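Local coordinates for protein putative isomerase (Streptomyces coelicolor A3, PDB 2OQH) that is a putative isomerase of the enolase superfamily that probably dehydrates D-glucarate to 5-dehydro-4-deoxy-D-glucarate, at residues A[10-15]-A[32-37]; A[243-248]-A[262-267]; A[126-131]-A[321-326]; A[145-150]-A[179-184]. All coordinates share one frame; numbering follows the deposited sequence.

Contact 1 (A[10-15]-A[32-37]); sequences VWVVNL and TRTVVR
The indole of Trp11 meets the guanidinium of Arg37 edge to face, and the ring of Trp47 on strand 45-51 meets the indole at about 20°. Ring atom CH2 of Trp11 stands over the centre of the Arg37 guanidinium, 3.6 Å from CZ, with the two planes 86° apart. Arg37 CB lies at the edge of the indole, in its plane, 3.7 Å from Trp11 CZ3. The Arg37 chain leaves the backbone extended, with CG anti to N, and bends at chi3 (63°) to bring the guanidinium to the indole. A salt bridge from NH2 to Asp9 also holds this end. An alanine in place of Trp11 would remove the indole and would probably leave the arginine head held less firmly, by its salt bridge to Asp9. The two strands run antiparallel. Trp11 pairs with Val35 and Val13 with Arg33, each by two nearly straight hydrogen bonds; Val35 N to Trp11 O is 2.8 Å. Val13 CG2 touches Val35 CG2 at 4.2 Å on the same face as the indole. On the other face, Val10 CG1 presses tightly against Thr34 CG2 at 3.4 Å. Both strands belong to the three-stranded meander of the enolase-type N-terminal domain, with strand 31-40 in the middle. Helix 359-368 covers Trp11 and Val13 on one face, and helix 54-63 packs on Val10, Val12 and Thr34 on the other.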
# COMPACT_ATOMS: atom_id res chain seq x y z
N VAL A 10 2.68 -22.34 -1.72
CA VAL A 10 1.93 -21.21 -2.22
C VAL A 10 0.47 -21.53 -2.52
O VAL A 10 0.16 -22.56 -3.13
CB VAL A 10 2.58 -20.67 -3.52
CG1 VAL A 10 2.02 -19.29 -3.85
CG2 VAL A 10 4.09 -20.62 -3.36
N TRP A 11 -0.42 -20.65 -2.07
CA TRP A 11 -1.85 -20.80 -2.30
C TRP A 11 -2.36 -19.52 -2.93
O TRP A 11 -1.83 -18.45 -2.67
CB TRP A 11 -2.62 -20.98 -0.98
CG TRP A 11 -2.38 -22.26 -0.23
CD1 TRP A 11 -3.09 -23.42 -0.33
CD2 TRP A 11 -1.40 -22.48 0.79
NE1 TRP A 11 -2.62 -24.35 0.57
CE2 TRP A 11 -1.57 -23.79 1.27
CE3 TRP A 11 -0.38 -21.69 1.35
CZ2 TRP A 11 -0.77 -24.34 2.29
CZ3 TRP A 11 0.42 -22.23 2.37
CH2 TRP A 11 0.21 -23.54 2.82
N VAL A 12 -3.38 -19.64 -3.77
CA VAL A 12 -4.01 -18.48 -4.38
C VAL A 12 -5.42 -18.55 -3.81
O VAL A 12 -6.05 -19.60 -3.84
CB VAL A 12 -4.07 -18.56 -5.92
CG1 VAL A 12 -4.87 -17.38 -6.47
CG2 VAL A 12 -2.67 -18.52 -6.50
N VAL A 13 -5.90 -17.44 -3.26
CA VAL A 13 -7.21 -17.43 -2.65
C VAL A 13 -8.08 -16.24 -3.07
O VAL A 13 -7.57 -15.21 -3.50
CB VAL A 13 -7.09 -17.41 -1.12
CG1 VAL A 13 -6.27 -18.61 -0.64
CG2 VAL A 13 -6.42 -16.12 -0.67
N ASN A 14 -9.39 -16.42 -2.94
CA ASN A 14 -10.38 -15.40 -3.27
C ASN A 14 -11.11 -15.08 -1.98
O ASN A 14 -11.69 -15.98 -1.37
CB ASN A 14 -11.41 -15.91 -4.28
CG ASN A 14 -10.86 -16.06 -5.69
OD1 ASN A 14 -9.70 -15.77 -5.95
ND2 ASN A 14 -11.72 -16.53 -6.60
N LEU A 15 -11.09 -13.83 -1.55
CA LEU A 15 -11.81 -13.47 -0.33
C LEU A 15 -12.83 -12.40 -0.66
O LEU A 15 -12.60 -11.56 -1.53
CB LEU A 15 -10.86 -12.97 0.76
CG LEU A 15 -10.08 -14.07 1.48
CD1 LEU A 15 -9.00 -14.61 0.57
CD2 LEU A 15 -9.46 -13.52 2.75
N THR A 32 -8.58 -11.35 -5.12
CA THR A 32 -7.68 -12.49 -5.21
C THR A 32 -6.30 -12.14 -4.66
O THR A 32 -5.76 -11.08 -4.97
CB THR A 32 -7.57 -12.97 -6.68
OG1 THR A 32 -8.84 -13.46 -7.12
CG2 THR A 32 -6.55 -14.09 -6.80
N ARG A 33 -5.73 -13.03 -3.84
CA ARG A 33 -4.42 -12.82 -3.24
C ARG A 33 -3.61 -14.11 -3.21
O ARG A 33 -4.18 -15.21 -3.15
CB ARG A 33 -4.56 -12.30 -1.80
CG ARG A 33 -5.46 -11.08 -1.65
CD ARG A 33 -4.81 -9.82 -2.20
NE ARG A 33 -3.63 -9.44 -1.42
CZ ARG A 33 -2.97 -8.29 -1.58
NH1 ARG A 33 -3.38 -7.41 -2.48
NH2 ARG A 33 -1.91 -8.02 -0.83
N THR A 34 -2.29 -13.98 -3.23
CA THR A 34 -1.40 -15.13 -3.17
C THR A 34 -0.81 -15.20 -1.76
O THR A 34 -0.28 -14.21 -1.26
CB THR A 34 -0.23 -15.01 -4.19
OG1 THR A 34 -0.74 -15.17 -5.52
CG2 THR A 34 0.83 -16.07 -3.92
N VAL A 35 -0.91 -16.36 -1.12
CA VAL A 35 -0.38 -16.54 0.23
C VAL A 35 0.78 -17.52 0.20
O VAL A 35 0.73 -18.55 -0.49
CB VAL A 35 -1.45 -17.08 1.19
CG1 VAL A 35 -0.89 -17.15 2.60
CG2 VAL A 35 -2.68 -16.18 1.15
N VAL A 36 1.83 -17.22 0.95
CA VAL A 36 3.02 -18.07 0.99
C VAL A 36 3.37 -18.46 2.42
O VAL A 36 3.18 -17.67 3.34
CB VAL A 36 4.23 -17.33 0.37
CG1 VAL A 36 5.49 -18.18 0.49
CG2 VAL A 36 3.93 -16.98 -1.08
N ARG A 37 3.85 -19.69 2.60
CA ARG A 37 4.26 -20.17 3.91
C ARG A 37 5.69 -20.69 3.82
O ARG A 37 6.00 -21.53 2.98
CB ARG A 37 3.37 -21.31 4.44
CG ARG A 37 3.87 -21.89 5.78
CD ARG A 37 3.03 -23.10 6.26
NE ARG A 37 3.13 -24.21 5.33
CZ ARG A 37 2.25 -25.21 5.25
NH1 ARG A 37 1.20 -25.26 6.06
NH2 ARG A 37 2.42 -26.16 4.34

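Contact 2 (A[243-248]-A[262-267]); sequences LCTNMC and NAVDVI
This contact closes a beta-alpha-beta unit of the TIM barrel, in which strand 243-245, helix 252-260 and strand 266-269 follow one another. The two strands pair in parallel, with Cys244 opposite Val266 and Thr245 opposite Ile267. Leu243 O is gripped twice, by the backbone N of Asp265 and by that of Val266, each at 2.9 Å. Further along, Thr245 N reaches Val266 O at 3.2 Å in a longer bond, about as bent as that from Val266 N. Asp265 adds a side-chain bond at the start of the strand. Its OD2 takes the N-H of Leu243 at 2.9 Å through the anti lone pair, while OD1 pairs with Lys236. Beside this, Leu243 CD2 lies 3.3 Å from Ala263 O, a buried carbonyl with no polar partner in the model. Cys244 SG, anti to its own N, rests on Val266 CG1 at 3.8 Å. The chain turns after Thr245, whose OG1 accepts from the N of Met247 and of Cys248, an ST turn and an ST motif. The same OG1 also hydrogen-bonds to Asp224. This rotation sets Thr245 CG2 in the crowded position, against Val264 CG1 at 3.7 Å. Cys248 SG touches the same methyl. Strand 221-223 continues the barrel beside strand 243-245, strand 293-296 does so beside 266-269, and Met232 of helix 228-238 packs on Leu243, Thr245 and Cys248.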
# COMPACT_ATOMS: atom_id res chain seq x y z
N LEU A 243 3.04 17.27 -4.71
CA LEU A 243 2.82 16.24 -5.71
C LEU A 243 3.27 14.86 -5.19
O LEU A 243 4.39 14.71 -4.71
CB LEU A 243 3.58 16.60 -6.99
CG LEU A 243 3.09 16.02 -8.31
CD1 LEU A 243 1.69 16.56 -8.63
CD2 LEU A 243 4.06 16.39 -9.42
N CYS A 244 2.40 13.87 -5.32
CA CYS A 244 2.70 12.53 -4.84
C CYS A 244 2.64 11.50 -5.96
O CYS A 244 1.97 11.71 -6.98
CB CYS A 244 1.70 12.17 -3.73
SG CYS A 244 1.90 10.54 -2.98
N THR A 245 3.34 10.38 -5.78
CA THR A 245 3.35 9.33 -6.79
C THR A 245 3.59 7.93 -6.24
O THR A 245 4.21 7.74 -5.20
CB THR A 245 4.46 9.56 -7.85
OG1 THR A 245 4.23 8.71 -8.98
CG2 THR A 245 5.83 9.21 -7.28
N ASN A 246 3.07 6.95 -6.97
CA ASN A 246 3.29 5.54 -6.67
C ASN A 246 3.22 4.88 -8.04
O ASN A 246 2.96 3.69 -8.16
CB ASN A 246 2.23 4.97 -5.70
CG ASN A 246 0.83 4.95 -6.27
OD1 ASN A 246 0.56 4.33 -7.30
ND2 ASN A 246 -0.08 5.64 -5.60
N MSE A 247 3.48 5.69 -9.06
CA MSE A 247 3.47 5.25 -10.46
C MSE A 247 4.70 5.67 -11.28
O MSE A 247 5.13 4.91 -12.15
CB MSE A 247 2.22 5.75 -11.17
CG MSE A 247 0.93 5.07 -10.72
SE MSE A 247 -0.64 5.76 -11.63
CE MSE A 247 -0.36 4.96 -13.36
N CYS A 248 5.26 6.86 -11.04
CA CYS A 248 6.42 7.27 -11.83
C CYS A 248 7.76 6.99 -11.12
O CYS A 248 8.82 7.10 -11.73
CB CYS A 248 6.32 8.75 -12.24
SG CYS A 248 6.66 9.97 -10.98
N ASN A 262 13.37 16.96 -10.28
CA ASN A 262 12.41 17.56 -9.34
C ASN A 262 10.97 17.20 -9.70
O ASN A 262 10.11 18.08 -9.79
CB ASN A 262 12.56 19.08 -9.34
CG ASN A 262 13.92 19.52 -8.85
OD1 ASN A 262 14.26 19.29 -7.69
ND2 ASN A 262 14.69 20.14 -9.72
N ALA A 263 10.72 15.91 -9.87
CA ALA A 263 9.41 15.41 -10.26
C ALA A 263 8.36 15.22 -9.16
O ALA A 263 7.17 15.26 -9.46
CB ALA A 263 9.58 14.10 -11.03
N VAL A 264 8.78 15.00 -7.92
CA VAL A 264 7.82 14.76 -6.85
C VAL A 264 8.18 15.35 -5.48
O VAL A 264 9.34 15.64 -5.20
CB VAL A 264 7.59 13.25 -6.66
CG1 VAL A 264 7.17 12.60 -7.99
CG2 VAL A 264 8.87 12.60 -6.14
N ASP A 265 7.16 15.51 -4.63
CA ASP A 265 7.34 16.05 -3.29
C ASP A 265 7.05 14.99 -2.23
O ASP A 265 7.52 15.08 -1.10
CB ASP A 265 6.39 17.23 -3.05
CG ASP A 265 6.57 18.34 -4.07
OD1 ASP A 265 7.67 18.94 -4.10
OD2 ASP A 265 5.62 18.61 -4.84
N VAL A 266 6.26 14.00 -2.62
CA VAL A 266 5.88 12.92 -1.72
C VAL A 266 5.88 11.59 -2.47
O VAL A 266 5.37 11.51 -3.58
CB VAL A 266 4.45 13.15 -1.15
CG1 VAL A 266 4.07 12.03 -0.19
CG2 VAL A 266 4.38 14.51 -0.45
N ILE A 267 6.47 10.57 -1.86
CA ILE A 267 6.50 9.25 -2.49
C ILE A 267 5.72 8.23 -1.67
O ILE A 267 5.78 8.24 -0.45
CB ILE A 267 7.93 8.73 -2.67
CG1 ILE A 267 8.72 9.67 -3.59
CG2 ILE A 267 7.90 7.33 -3.27
CD1 ILE A 267 10.15 9.24 -3.83

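Contact 3 (A[126-131]-A[321-326]); sequences DEVPIT and RAIDSM
Ile323 O is held by two groups of Thr131, the hydroxyl and the backbone N. Thr131 OG1 donates to it at 2.9 Å from well above the carbonyl plane, 69° out of it. Thr131 N lies 2.8 Å from the same Ile323 O, but this strongly bent bond is weak. The hydroxyl gets there because OG1 is anti to the carbonyl carbon of Thr131, beside its N. A valine in place of Thr131 would remove the hydroxyl bond, and would probably leave Ile323 O held across the contact mainly by the weak backbone bond. The N-H of Ile323 itself donates to Pro129 O, two residues before Thr131, at 2.9 Å, from above the carbonyl plane. These bonds pair Ile130 with Ile323, joining strand 127-134 in parallel to the short, weakly bonded strand 323-324. Here the last strand of the TIM barrel meets the first, 190 residues away in sequence, and closes the barrel. Ile130 and Ile323 share one face, where Ile130 CG2 packs on Ile323 CG1 at 4.0 Å. Ser325 CB lies against the same Ile130 methyl at 3.8 Å. Val128 CG1 meets the tip of Ile323, atom CD1, at 3.8 Å, and Val313 of helix 303-315 touches both side chains. Pro129 CB rests on Ala322 CB at 3.9 Å. Ala322 O accepts from Arg195 of strand 193-197 and Asn295 of strand 293-296.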
# COMPACT_ATOMS: atom_id res chain seq x y z
N ASP A 126 2.09 3.68 17.91
CA ASP A 126 1.36 2.42 18.06
C ASP A 126 0.04 2.37 17.30
O ASP A 126 -0.54 1.30 17.12
CB ASP A 126 1.12 2.13 19.54
CG ASP A 126 0.24 3.18 20.20
OD1 ASP A 126 0.46 4.39 19.94
OD2 ASP A 126 -0.66 2.80 20.99
N GLU A 127 -0.42 3.54 16.84
CA GLU A 127 -1.66 3.63 16.10
C GLU A 127 -1.39 4.19 14.70
O GLU A 127 -0.65 5.16 14.54
CB GLU A 127 -2.65 4.54 16.82
CG GLU A 127 -3.19 3.95 18.12
CD GLU A 127 -3.90 2.63 17.89
OE1 GLU A 127 -4.75 2.56 16.98
OE2 GLU A 127 -3.61 1.65 18.62
N VAL A 128 -2.00 3.56 13.70
CA VAL A 128 -1.81 3.97 12.32
C VAL A 128 -3.08 4.44 11.63
O VAL A 128 -3.92 3.63 11.24
CB VAL A 128 -1.25 2.81 11.47
CG1 VAL A 128 -1.07 3.25 10.04
CG2 VAL A 128 0.05 2.32 12.07
N PRO A 129 -3.23 5.76 11.45
CA PRO A 129 -4.41 6.34 10.80
C PRO A 129 -4.52 5.89 9.34
O PRO A 129 -3.51 5.72 8.65
CB PRO A 129 -4.17 7.84 10.91
CG PRO A 129 -3.27 7.97 12.10
CD PRO A 129 -2.33 6.83 11.92
N ILE A 130 -5.75 5.69 8.86
CA ILE A 130 -5.94 5.29 7.47
C ILE A 130 -6.84 6.28 6.74
O ILE A 130 -7.46 7.13 7.36
CB ILE A 130 -6.52 3.86 7.34
CG1 ILE A 130 -7.91 3.79 7.98
CG2 ILE A 130 -5.58 2.88 8.00
CD1 ILE A 130 -8.61 2.48 7.72
N THR A 131 -6.88 6.16 5.43
CA THR A 131 -7.64 7.06 4.57
C THR A 131 -8.91 6.45 3.98
O THR A 131 -8.96 5.25 3.68
CB THR A 131 -6.76 7.51 3.39
OG1 THR A 131 -5.51 7.97 3.90
CG2 THR A 131 -7.44 8.61 2.60
N ARG A 321 1.72 10.11 8.20
CA ARG A 321 0.45 10.48 7.59
C ARG A 321 -0.56 9.35 7.66
O ARG A 321 -0.22 8.22 8.01
CB ARG A 321 0.68 10.82 6.11
CG ARG A 321 1.64 11.98 5.88
CD ARG A 321 2.27 11.89 4.50
NE ARG A 321 3.18 13.00 4.22
CZ ARG A 321 2.85 14.10 3.56
NH1 ARG A 321 1.61 14.25 3.10
NH2 ARG A 321 3.76 15.05 3.35
N ALA A 322 -1.82 9.66 7.36
CA ALA A 322 -2.85 8.64 7.35
C ALA A 322 -2.57 7.87 6.06
O ALA A 322 -2.66 8.43 4.98
CB ALA A 322 -4.23 9.27 7.30
N ILE A 323 -2.23 6.59 6.18
CA ILE A 323 -1.92 5.78 5.00
C ILE A 323 -3.15 5.37 4.21
O ILE A 323 -4.27 5.46 4.71
CB ILE A 323 -1.18 4.48 5.39
CG1 ILE A 323 -2.12 3.56 6.17
CG2 ILE A 323 0.07 4.80 6.21
CD1 ILE A 323 -1.57 2.16 6.43
N ASP A 324 -2.92 4.93 2.98
CA ASP A 324 -3.99 4.44 2.12
C ASP A 324 -4.17 3.00 2.54
O ASP A 324 -3.20 2.27 2.73
CB ASP A 324 -3.58 4.48 0.64
CG ASP A 324 -3.80 5.84 0.00
OD1 ASP A 324 -4.40 6.72 0.66
OD2 ASP A 324 -3.37 6.02 -1.16
N SER A 325 -5.41 2.58 2.72
CA SER A 325 -5.65 1.20 3.13
C SER A 325 -7.07 0.80 2.83
O SER A 325 -8.01 1.45 3.27
CB SER A 325 -5.39 1.03 4.63
OG SER A 325 -5.78 -0.27 5.06
N MSE A 326 -7.22 -0.27 2.06
CA MSE A 326 -8.55 -0.74 1.73
C MSE A 326 -8.92 -1.85 2.70
O MSE A 326 -9.83 -2.63 2.44
CB MSE A 326 -8.60 -1.27 0.29
CG MSE A 326 -8.59 -0.17 -0.79
SE MSE A 326 -9.40 1.51 -0.19
CE MSE A 326 -7.76 2.54 -0.06

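Contact 4 (A[145-150]-A[179-184]); sequences ADLPKA and VAILRA
The N-terminal part of helix 147-162 lies beside the middle of helix 175-188, with Pro148 CA only 4.3 Å from Ile181 CA, so the backbones come very close. Small side chains permit this. Pro148 sits between two alanines one helical turn apart. Its ring atom CG touches Ala180 CB at 3.9 Å, and its CB meets Ala184 CB at 4.0 Å. The methyl of Ala184 points at the first helix and also comes against the carbonyl of Pro148, with CB 3.4 Å from Pro148 O. Beside the proline, Leu147 and Ile181 cross obliquely at their tips. Leu147 CG is anti to its own N (chi1 -180°), and Ile181 CG1 is anti to its carbonyl carbon. These torsions bring Leu147 CD2 to 4.1 Å from Ile181 CD1. No polar bond joins the segments; the contact is van der Waals packing, with Lys149 directed away from the second helix. It joins two successive outer helices of the TIM barrel, near the protein surface. Arg136 of a loop touches both Leu147 and Ile181. Ile181 also packs on Leu169 of strand 166-170, and helix 204-214 receives Val179 and Leu182 on another side of helix 175-188.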
# COMPACT_ATOMS: atom_id res chain seq x y z
N ALA A 145 -24.57 17.66 -12.76
CA ALA A 145 -24.80 18.83 -11.92
C ALA A 145 -25.04 18.50 -10.44
O ALA A 145 -24.83 19.34 -9.56
CB ALA A 145 -25.99 19.64 -12.46
N ASP A 146 -25.47 17.28 -10.17
CA ASP A 146 -25.74 16.86 -8.80
C ASP A 146 -24.62 16.02 -8.17
O ASP A 146 -24.57 15.88 -6.95
CB ASP A 146 -27.04 16.06 -8.73
CG ASP A 146 -28.25 16.89 -9.10
OD1 ASP A 146 -28.32 18.07 -8.70
OD2 ASP A 146 -29.15 16.36 -9.79
N LEU A 147 -23.74 15.48 -9.01
CA LEU A 147 -22.63 14.65 -8.52
C LEU A 147 -21.80 15.29 -7.40
O LEU A 147 -21.46 14.62 -6.41
CB LEU A 147 -21.73 14.25 -9.70
CG LEU A 147 -20.52 13.36 -9.39
CD1 LEU A 147 -20.96 12.14 -8.60
CD2 LEU A 147 -19.83 12.95 -10.70
N PRO A 148 -21.44 16.57 -7.53
CA PRO A 148 -20.64 17.23 -6.48
C PRO A 148 -21.27 17.20 -5.09
O PRO A 148 -20.63 16.81 -4.12
CB PRO A 148 -20.47 18.64 -7.02
CG PRO A 148 -20.33 18.39 -8.49
CD PRO A 148 -21.47 17.41 -8.75
N LYS A 149 -22.53 17.63 -4.99
CA LYS A 149 -23.24 17.64 -3.71
C LYS A 149 -23.39 16.22 -3.19
O LYS A 149 -23.27 15.96 -1.98
CB LYS A 149 -24.63 18.26 -3.90
CG LYS A 149 -25.34 18.68 -2.60
CD LYS A 149 -26.79 19.09 -2.91
CE LYS A 149 -27.38 19.98 -1.84
NZ LYS A 149 -26.67 21.29 -1.78
N ALA A 150 -23.67 15.30 -4.10
CA ALA A 150 -23.86 13.90 -3.75
C ALA A 150 -22.60 13.33 -3.10
O ALA A 150 -22.68 12.65 -2.07
CB ALA A 150 -24.21 13.09 -5.00
N VAL A 179 -12.55 18.41 -10.13
CA VAL A 179 -12.37 19.68 -9.44
C VAL A 179 -13.68 20.12 -8.77
O VAL A 179 -13.67 20.58 -7.63
CB VAL A 179 -11.90 20.78 -10.42
CG1 VAL A 179 -11.71 22.10 -9.69
CG2 VAL A 179 -10.60 20.35 -11.09
N ALA A 180 -14.79 19.97 -9.49
CA ALA A 180 -16.10 20.35 -8.96
C ALA A 180 -16.39 19.55 -7.69
O ALA A 180 -16.88 20.10 -6.70
CB ALA A 180 -17.19 20.08 -10.00
N ILE A 181 -16.08 18.26 -7.72
CA ILE A 181 -16.30 17.39 -6.58
C ILE A 181 -15.45 17.81 -5.39
O ILE A 181 -15.96 17.94 -4.27
CB ILE A 181 -15.95 15.93 -6.93
CG1 ILE A 181 -16.97 15.39 -7.93
CG2 ILE A 181 -15.92 15.07 -5.67
CD1 ILE A 181 -16.63 14.02 -8.45
N LEU A 182 -14.16 18.01 -5.62
CA LEU A 182 -13.25 18.41 -4.55
C LEU A 182 -13.68 19.71 -3.87
O LEU A 182 -13.55 19.84 -2.65
CB LEU A 182 -11.82 18.52 -5.10
CG LEU A 182 -11.25 17.18 -5.58
CD1 LEU A 182 -9.96 17.42 -6.36
CD2 LEU A 182 -11.01 16.27 -4.38
N ARG A 183 -14.18 20.66 -4.65
CA ARG A 183 -14.62 21.94 -4.08
C ARG A 183 -15.77 21.69 -3.11
O ARG A 183 -15.79 22.25 -2.02
CB ARG A 183 -15.08 22.89 -5.19
CG ARG A 183 -13.95 23.51 -5.98
CD ARG A 183 -14.45 24.22 -7.22
NE ARG A 183 -13.37 24.93 -7.89
CZ ARG A 183 -13.43 25.39 -9.14
NH1 ARG A 183 -14.54 25.22 -9.86
NH2 ARG A 183 -12.39 26.03 -9.67
N ALA A 184 -16.71 20.85 -3.52
CA ALA A 184 -17.87 20.51 -2.71
C ALA A 184 -17.44 19.79 -1.44
O ALA A 184 -17.87 20.12 -0.34
CB ALA A 184 -18.83 19.65 -3.50

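Overall arrangement
Contacts 2 and 3 are buried and belong to the same barrel sheet. Contact 2 pairs strands adjacent in sequence, whereas contact 3 joins the first and last barrel strands in the chain. They touch where Val266 CG2 meets Arg321 NH2. Contact 4 lies at the surface, on the outer helices, and relies on packing without hydrogen bonds. The strand contacts add backbone hydrogen bonds, most regular in the antiparallel pair of contact 1. That contact is partly buried in the separate N-terminal domain, and it includes an arginine-tryptophan pairing. Its centre is about 31 Å from that of contact 2, across the centre of the chain. Strand 127-134 of contact 3 leads on to helix 147-162 of contact 4.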